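Long-range contacts in antigen MTB48, Mycobacterial protein (Mycobacterium smegmatis, PDB 4WJ1), which is exported by the mycobacterial ESX-1 type VII secretion system and is probably involved in DNA conjugation, at least in the recipient strain: residues L39-S44 / A268-S273; S155-R160 / T219-H224. All blocks are in the same frame, centred on the assembly; numbering follows the deposited sequence.

Contact 1: L39-S44 / A268-S273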
loop_
_atom_site.group_PDB
_atom_site.type_symbol
_atom_site.label_atom_id
_atom_site.label_comp_id
_atom_site.label_asym_id
_atom_site.label_seq_id
_atom_site.Cartn_x
_atom_site.Cartn_y
_atom_site.Cartn_z
ATOM N N LEU A 39 21.403 -15.065 6.707
ATOM C CA LEU A 39 21.832 -15.491 5.380
ATOM C C LEU A 39 21.721 -14.335 4.399
ATOM O O LEU A 39 20.820 -13.497 4.510
ATOM C CB LEU A 39 21.001 -16.669 4.880
ATOM C CG LEU A 39 21.189 -17.976 5.623
ATOM C CD1 LEU A 39 20.124 -18.966 5.183
ATOM C CD2 LEU A 39 22.587 -18.512 5.359
ATOM N N ALA A 40 22.635 -14.303 3.433
ATOM C CA ALA A 40 22.662 -13.227 2.450
ATOM C C ALA A 40 21.374 -13.227 1.640
ATOM O O ALA A 40 20.785 -12.180 1.410
ATOM C CB ALA A 40 23.875 -13.360 1.541
ATOM N N THR A 41 20.943 -14.409 1.217
ATOM C CA THR A 41 19.681 -14.565 0.496
ATOM C C THR A 41 18.533 -14.016 1.327
ATOM O O THR A 41 17.697 -13.274 0.824
ATOM C CB THR A 41 19.417 -16.056 0.145
ATOM O OG1 THR A 41 20.379 -16.499 -0.813
ATOM C CG2 THR A 41 18.043 -16.256 -0.439
ATOM N N THR A 42 18.504 -14.365 2.607
ATOM C CA THR A 42 17.452 -13.884 3.483
ATOM C C THR A 42 17.453 -12.361 3.575
ATOM O O THR A 42 16.407 -11.745 3.507
ATOM C CB THR A 42 17.584 -14.479 4.875
ATOM O OG1 THR A 42 17.315 -15.890 4.815
ATOM C CG2 THR A 42 16.603 -13.810 5.837
ATOM N N ALA A 43 18.628 -11.753 3.709
ATOM C CA ALA A 43 18.712 -10.300 3.817
ATOM C C ALA A 43 18.211 -9.647 2.547
ATOM O O ALA A 43 17.607 -8.574 2.578
ATOM C CB ALA A 43 20.140 -9.854 4.093
ATOM N N SER A 44 18.497 -10.292 1.427
ATOM C CA SER A 44 18.213 -9.698 0.143
ATOM C C SER A 44 16.718 -9.679 -0.062
ATOM O O SER A 44 16.141 -8.622 -0.310
ATOM C CB SER A 44 18.900 -10.460 -0.979
ATOM O OG SER A 44 18.384 -10.034 -2.230
ATOM N N ALA A 268 18.122 -24.032 -3.459
ATOM C CA ALA A 268 16.674 -24.079 -3.589
ATOM C C ALA A 268 16.045 -22.868 -2.916
ATOM O O ALA A 268 15.017 -22.354 -3.357
ATOM C CB ALA A 268 16.127 -25.367 -2.991
ATOM N N TYR A 269 16.671 -22.412 -1.842
ATOM C CA TYR A 269 16.183 -21.260 -1.099
ATOM C C TYR A 269 16.368 -19.971 -1.910
ATOM O O TYR A 269 15.490 -19.114 -1.966
ATOM C CB TYR A 269 16.913 -21.181 0.236
ATOM C CG TYR A 269 16.513 -20.033 1.126
ATOM C CD1 TYR A 269 15.173 -19.765 1.406
ATOM C CD2 TYR A 269 17.482 -19.232 1.712
ATOM C CE1 TYR A 269 14.819 -18.721 2.234
ATOM C CE2 TYR A 269 17.139 -18.192 2.536
ATOM C CZ TYR A 269 15.808 -17.937 2.795
ATOM O OH TYR A 269 15.496 -16.891 3.630
ATOM N N ALA A 270 17.527 -19.846 -2.538
ATOM C CA ALA A 270 17.825 -18.690 -3.363
ATOM C C ALA A 270 16.808 -18.595 -4.496
ATOM O O ALA A 270 16.184 -17.554 -4.678
ATOM C CB ALA A 270 19.236 -18.777 -3.904
ATOM N N ASN A 271 16.626 -19.689 -5.233
ATOM C CA ASN A 271 15.637 -19.733 -6.308
ATOM C C ASN A 271 14.212 -19.508 -5.829
ATOM O O ASN A 271 13.511 -18.634 -6.331
ATOM C CB ASN A 271 15.706 -21.064 -7.044
ATOM C CG ASN A 271 17.025 -21.263 -7.748
ATOM O OD1 ASN A 271 17.763 -20.305 -7.983
ATOM N ND2 ASN A 271 17.335 -22.511 -8.091
ATOM N N GLY A 272 13.796 -20.294 -4.845
ATOM C CA GLY A 272 12.407 -20.332 -4.431
ATOM C C GLY A 272 11.910 -19.077 -3.760
ATOM O O GLY A 272 10.705 -18.834 -3.710
ATOM N N SER A 273 12.828 -18.269 -3.243
ATOM C CA SER A 273 12.420 -17.073 -2.518
ATOM C C SER A 273 12.493 -15.827 -3.383
ATOM O O SER A 273 12.346 -14.724 -2.871
ATOM C CB SER A 273 13.280 -16.876 -1.267
ATOM O OG SER A 273 14.610 -16.524 -1.618
#
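The phenol ring of Tyr269 reaches across to the start of helix 40-96, with Thr42 OG1 at its edge, in the ring plane. Leu39 CD1 lies 4.1 Å and Thr41 CG2 3.7 Å from Tyr269 CE2, obliquely and on opposite sides of the ring plane. With CG anti to the backbone N (chi1 -180°), the tyrosine projects far enough for its hydroxyl to finish beside the first turn of the other helix. There Tyr269 OH and Thr42 OG1 lie only 2.4 Å apart, a very short hydrogen bond. Thr42 OG1 is also hydrogen-bonded to Asp37 OD1, whose charge would probably polarise the hydroxyl pair; the same carboxylate oxygen receives the backbone N of Leu39, the N-cap residue. The two helix segments run nearly parallel, 14° apart with axes separated by 10.0 Å, and join the PE and PPE parts of the EspB chain, an intramolecular counterpart of the interface in PE-PPE heterodimers. Thr41 suits this junction because its branched side chain slides past the tyrosine: the methyl CG2, anti to the backbone N, sits 3.8 Å from Ala270 CA and also touches Ser273 OG, while OG1 lies 4.0 Å from Ala270 CB. The small methyl of Ala270 allows the close approach here, where the two segments' backbones come nearest. Ser273, just leaving helix 248-272, holds its hydroxyl between backbone N and carbonyl carbon, and so folds OG back to Tyr269 O at 2.8 Å. That carbonyl oxygen, gripped by both OG and N of Ser273, accepts the hydroxyl in its own plane, with a C=O...OG angle of 151°.

Contact 2: S155-R160 / T219-H224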
loop_
_atom_site.group_PDB
_atom_site.type_symbol
_atom_site.label_atom_id
_atom_site.label_comp_id
_atom_site.label_asym_id
_atom_site.label_seq_id
_atom_site.Cartn_x
_atom_site.Cartn_y
_atom_site.Cartn_z
ATOM N N SER A 155 8.027 -13.402 12.547
ATOM C CA SER A 155 7.879 -11.972 12.282
ATOM C C SER A 155 7.392 -11.759 10.850
ATOM O O SER A 155 6.369 -11.111 10.619
ATOM C CB SER A 155 9.191 -11.222 12.512
ATOM O OG SER A 155 9.018 -9.828 12.286
HETATM N N MSE A 156 8.118 -12.347 9.904
HETATM C CA MSE A 156 7.759 -12.284 8.501
HETATM C C MSE A 156 6.370 -12.843 8.253
HETATM O O MSE A 156 5.600 -12.276 7.478
HETATM C CB MSE A 156 8.800 -13.016 7.653
HETATM C CG MSE A 156 10.076 -12.200 7.477
HETATM SE SE MSE A 156 9.736 -10.406 6.748
HETATM C CE MSE A 156 8.553 -10.869 5.300
ATOM N N LYS A 157 6.023 -13.925 8.934
ATOM C CA LYS A 157 4.697 -14.506 8.750
ATOM C C LYS A 157 3.617 -13.572 9.282
ATOM O O LYS A 157 2.543 -13.480 8.709
ATOM C CB LYS A 157 4.605 -15.877 9.416
ATOM C CG LYS A 157 5.272 -16.975 8.590
ATOM C CD LYS A 157 5.529 -18.240 9.392
ATOM C CE LYS A 157 6.104 -19.333 8.498
ATOM N NZ LYS A 157 6.773 -20.416 9.291
ATOM N N TYR A 158 3.902 -12.853 10.358
ATOM C CA TYR A 158 2.909 -11.934 10.879
ATOM C C TYR A 158 2.746 -10.727 9.927
ATOM O O TYR A 158 1.642 -10.238 9.692
ATOM C CB TYR A 158 3.295 -11.467 12.266
ATOM C CG TYR A 158 2.186 -10.724 12.934
ATOM C CD1 TYR A 158 0.890 -11.207 12.881
ATOM C CD2 TYR A 158 2.427 -9.536 13.624
ATOM C CE1 TYR A 158 -0.147 -10.526 13.490
ATOM C CE2 TYR A 158 1.397 -8.847 14.231
ATOM C CZ TYR A 158 0.111 -9.353 14.167
ATOM O OH TYR A 158 -0.918 -8.677 14.779
ATOM N N PHE A 159 3.880 -10.259 9.418
ATOM C CA PHE A 159 3.963 -9.220 8.419
ATOM C C PHE A 159 3.105 -9.620 7.234
ATOM O O PHE A 159 2.281 -8.840 6.760
ATOM C CB PHE A 159 5.441 -9.016 8.039
ATOM C CG PHE A 159 5.683 -8.193 6.774
ATOM C CD1 PHE A 159 5.722 -8.800 5.527
ATOM C CD2 PHE A 159 5.967 -6.834 6.856
ATOM C CE1 PHE A 159 5.994 -8.064 4.387
ATOM C CE2 PHE A 159 6.234 -6.089 5.720
ATOM C CZ PHE A 159 6.243 -6.703 4.480
ATOM N N ARG A 160 3.275 -10.862 6.791
ATOM C CA ARG A 160 2.491 -11.378 5.683
ATOM C C ARG A 160 1.006 -11.326 6.016
ATOM O O ARG A 160 0.207 -10.844 5.231
ATOM C CB ARG A 160 2.918 -12.804 5.342
ATOM C CG ARG A 160 2.209 -13.410 4.146
ATOM C CD ARG A 160 0.937 -14.151 4.545
ATOM N NE ARG A 160 1.142 -14.985 5.725
ATOM C CZ ARG A 160 1.648 -16.213 5.682
ATOM N NH1 ARG A 160 2.008 -16.735 4.514
ATOM N NH2 ARG A 160 1.804 -16.915 6.803
ATOM N N THR A 219 5.589 -16.351 -0.435
ATOM C CA THR A 219 6.586 -17.032 -1.239
ATOM C C THR A 219 7.899 -17.148 -0.472
ATOM O O THR A 219 8.538 -18.195 -0.470
ATOM C CB THR A 219 6.774 -16.296 -2.564
ATOM O OG1 THR A 219 5.614 -16.536 -3.365
ATOM C CG2 THR A 219 8.001 -16.795 -3.308
ATOM N N PHE A 220 8.263 -16.073 0.217
ATOM C CA PHE A 220 9.472 -16.034 1.019
ATOM C C PHE A 220 9.398 -16.982 2.233
ATOM O O PHE A 220 10.261 -17.834 2.400
ATOM C CB PHE A 220 9.724 -14.594 1.458
ATOM C CG PHE A 220 10.879 -14.424 2.399
ATOM C CD1 PHE A 220 12.065 -15.100 2.203
ATOM C CD2 PHE A 220 10.788 -13.542 3.456
ATOM C CE1 PHE A 220 13.128 -14.920 3.050
ATOM C CE2 PHE A 220 11.853 -13.359 4.307
ATOM C CZ PHE A 220 13.025 -14.054 4.103
ATOM N N VAL A 221 8.367 -16.856 3.067
ATOM C CA VAL A 221 8.312 -17.686 4.254
ATOM C C VAL A 221 8.144 -19.163 3.900
ATOM O O VAL A 221 8.706 -20.027 4.577
ATOM C CB VAL A 221 7.205 -17.240 5.217
ATOM C CG1 VAL A 221 7.532 -15.877 5.765
ATOM C CG2 VAL A 221 5.862 -17.242 4.550
ATOM N N ASP A 222 7.417 -19.463 2.831
ATOM C CA ASP A 222 7.333 -20.849 2.388
ATOM C C ASP A 222 8.716 -21.374 2.044
ATOM O O ASP A 222 9.080 -22.488 2.429
ATOM C CB ASP A 222 6.406 -21.003 1.185
ATOM C CG ASP A 222 4.932 -20.858 1.557
ATOM O OD1 ASP A 222 4.632 -20.754 2.766
ATOM O OD2 ASP A 222 4.072 -20.860 0.640
ATOM N N ALA A 223 9.489 -20.568 1.328
ATOM C CA ALA A 223 10.832 -20.976 0.933
ATOM C C ALA A 223 11.724 -21.138 2.154
ATOM O O ALA A 223 12.596 -22.001 2.192
ATOM C CB ALA A 223 11.433 -19.983 -0.013
ATOM N N HIS A 224 11.495 -20.306 3.157
ATOM C CA HIS A 224 12.314 -20.354 4.340
ATOM C C HIS A 224 11.978 -21.596 5.175
ATOM O O HIS A 224 12.876 -22.250 5.698
ATOM C CB HIS A 224 12.139 -19.082 5.165
ATOM C CG HIS A 224 13.112 -18.972 6.288
ATOM N ND1 HIS A 224 12.869 -19.508 7.539
ATOM C CD2 HIS A 224 14.348 -18.427 6.353
ATOM C CE1 HIS A 224 13.899 -19.274 8.321
ATOM N NE2 HIS A 224 14.819 -18.619 7.628
HETATM O O HOH W 1 2.252 -19.696 3.788
#
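Met156, built as selenomethionine, leaves helix 154-178 pointing toward the second helix, and its CB rests 3.7 Å from Val221 CG1. Its CG approaches Phe220 CE2 obliquely at 3.8 Å. Bends at chi2 (-55°) and chi3 (-47°) then fold the chain past SE, so that the terminal CE comes in at the edge of the Phe220 ring, in its plane, 3.9 Å from CD2. A flexible, unbranched side chain can bend in this way to follow the ring, which it crosses at about a right angle; Leu49 of helix 40-96 touches both partners. Val221 CG1 touches the stems of both Met156 and Lys157: Lys157 CG lies 3.8 Å from it, and the extended lysine carries NZ onward to Gln152 O and Asp225. Beyond the valine, Arg160 NH1 is 3.9 Å from CG2; it bonds to Thr218 OG1 and, at 3.1 Å, to a water that donates to Asp222 OD1. The buried residues, Met156, Phe220 and Val221, are apolar, whereas the partly exposed Lys157 and Arg160 bring apolar stems and carry their charges to outside partners and water. The segments run roughly antiparallel at 152°, in the long helical hairpin characteristic of PPE domains and of the EsxAB superfamily.

Contacts 1 and 2 lie with their centres about 12 Å apart and meet through helix 187-230, which carries one side of contact 2 and backs Tyr269 of contact 1. The phenol oxygen links them most closely: Tyr269 OH packs 3.1 Å from Phe220 CE1 and 3.3 Å from His224 CD2. Further along, Gly272 O lies 3.4 Å from Thr219 CG2. Asp37 adds a polar tie, since its OD1 bonds to Thr42 of contact 1 and its OD2 to His224 NE2 in segment 219-224. Contact 2 forms within the PPE part, whereas contact 1 joins that part to the PE helix; together they tie helices 40-96, 154-178, 187-230 and 248-272 to one another.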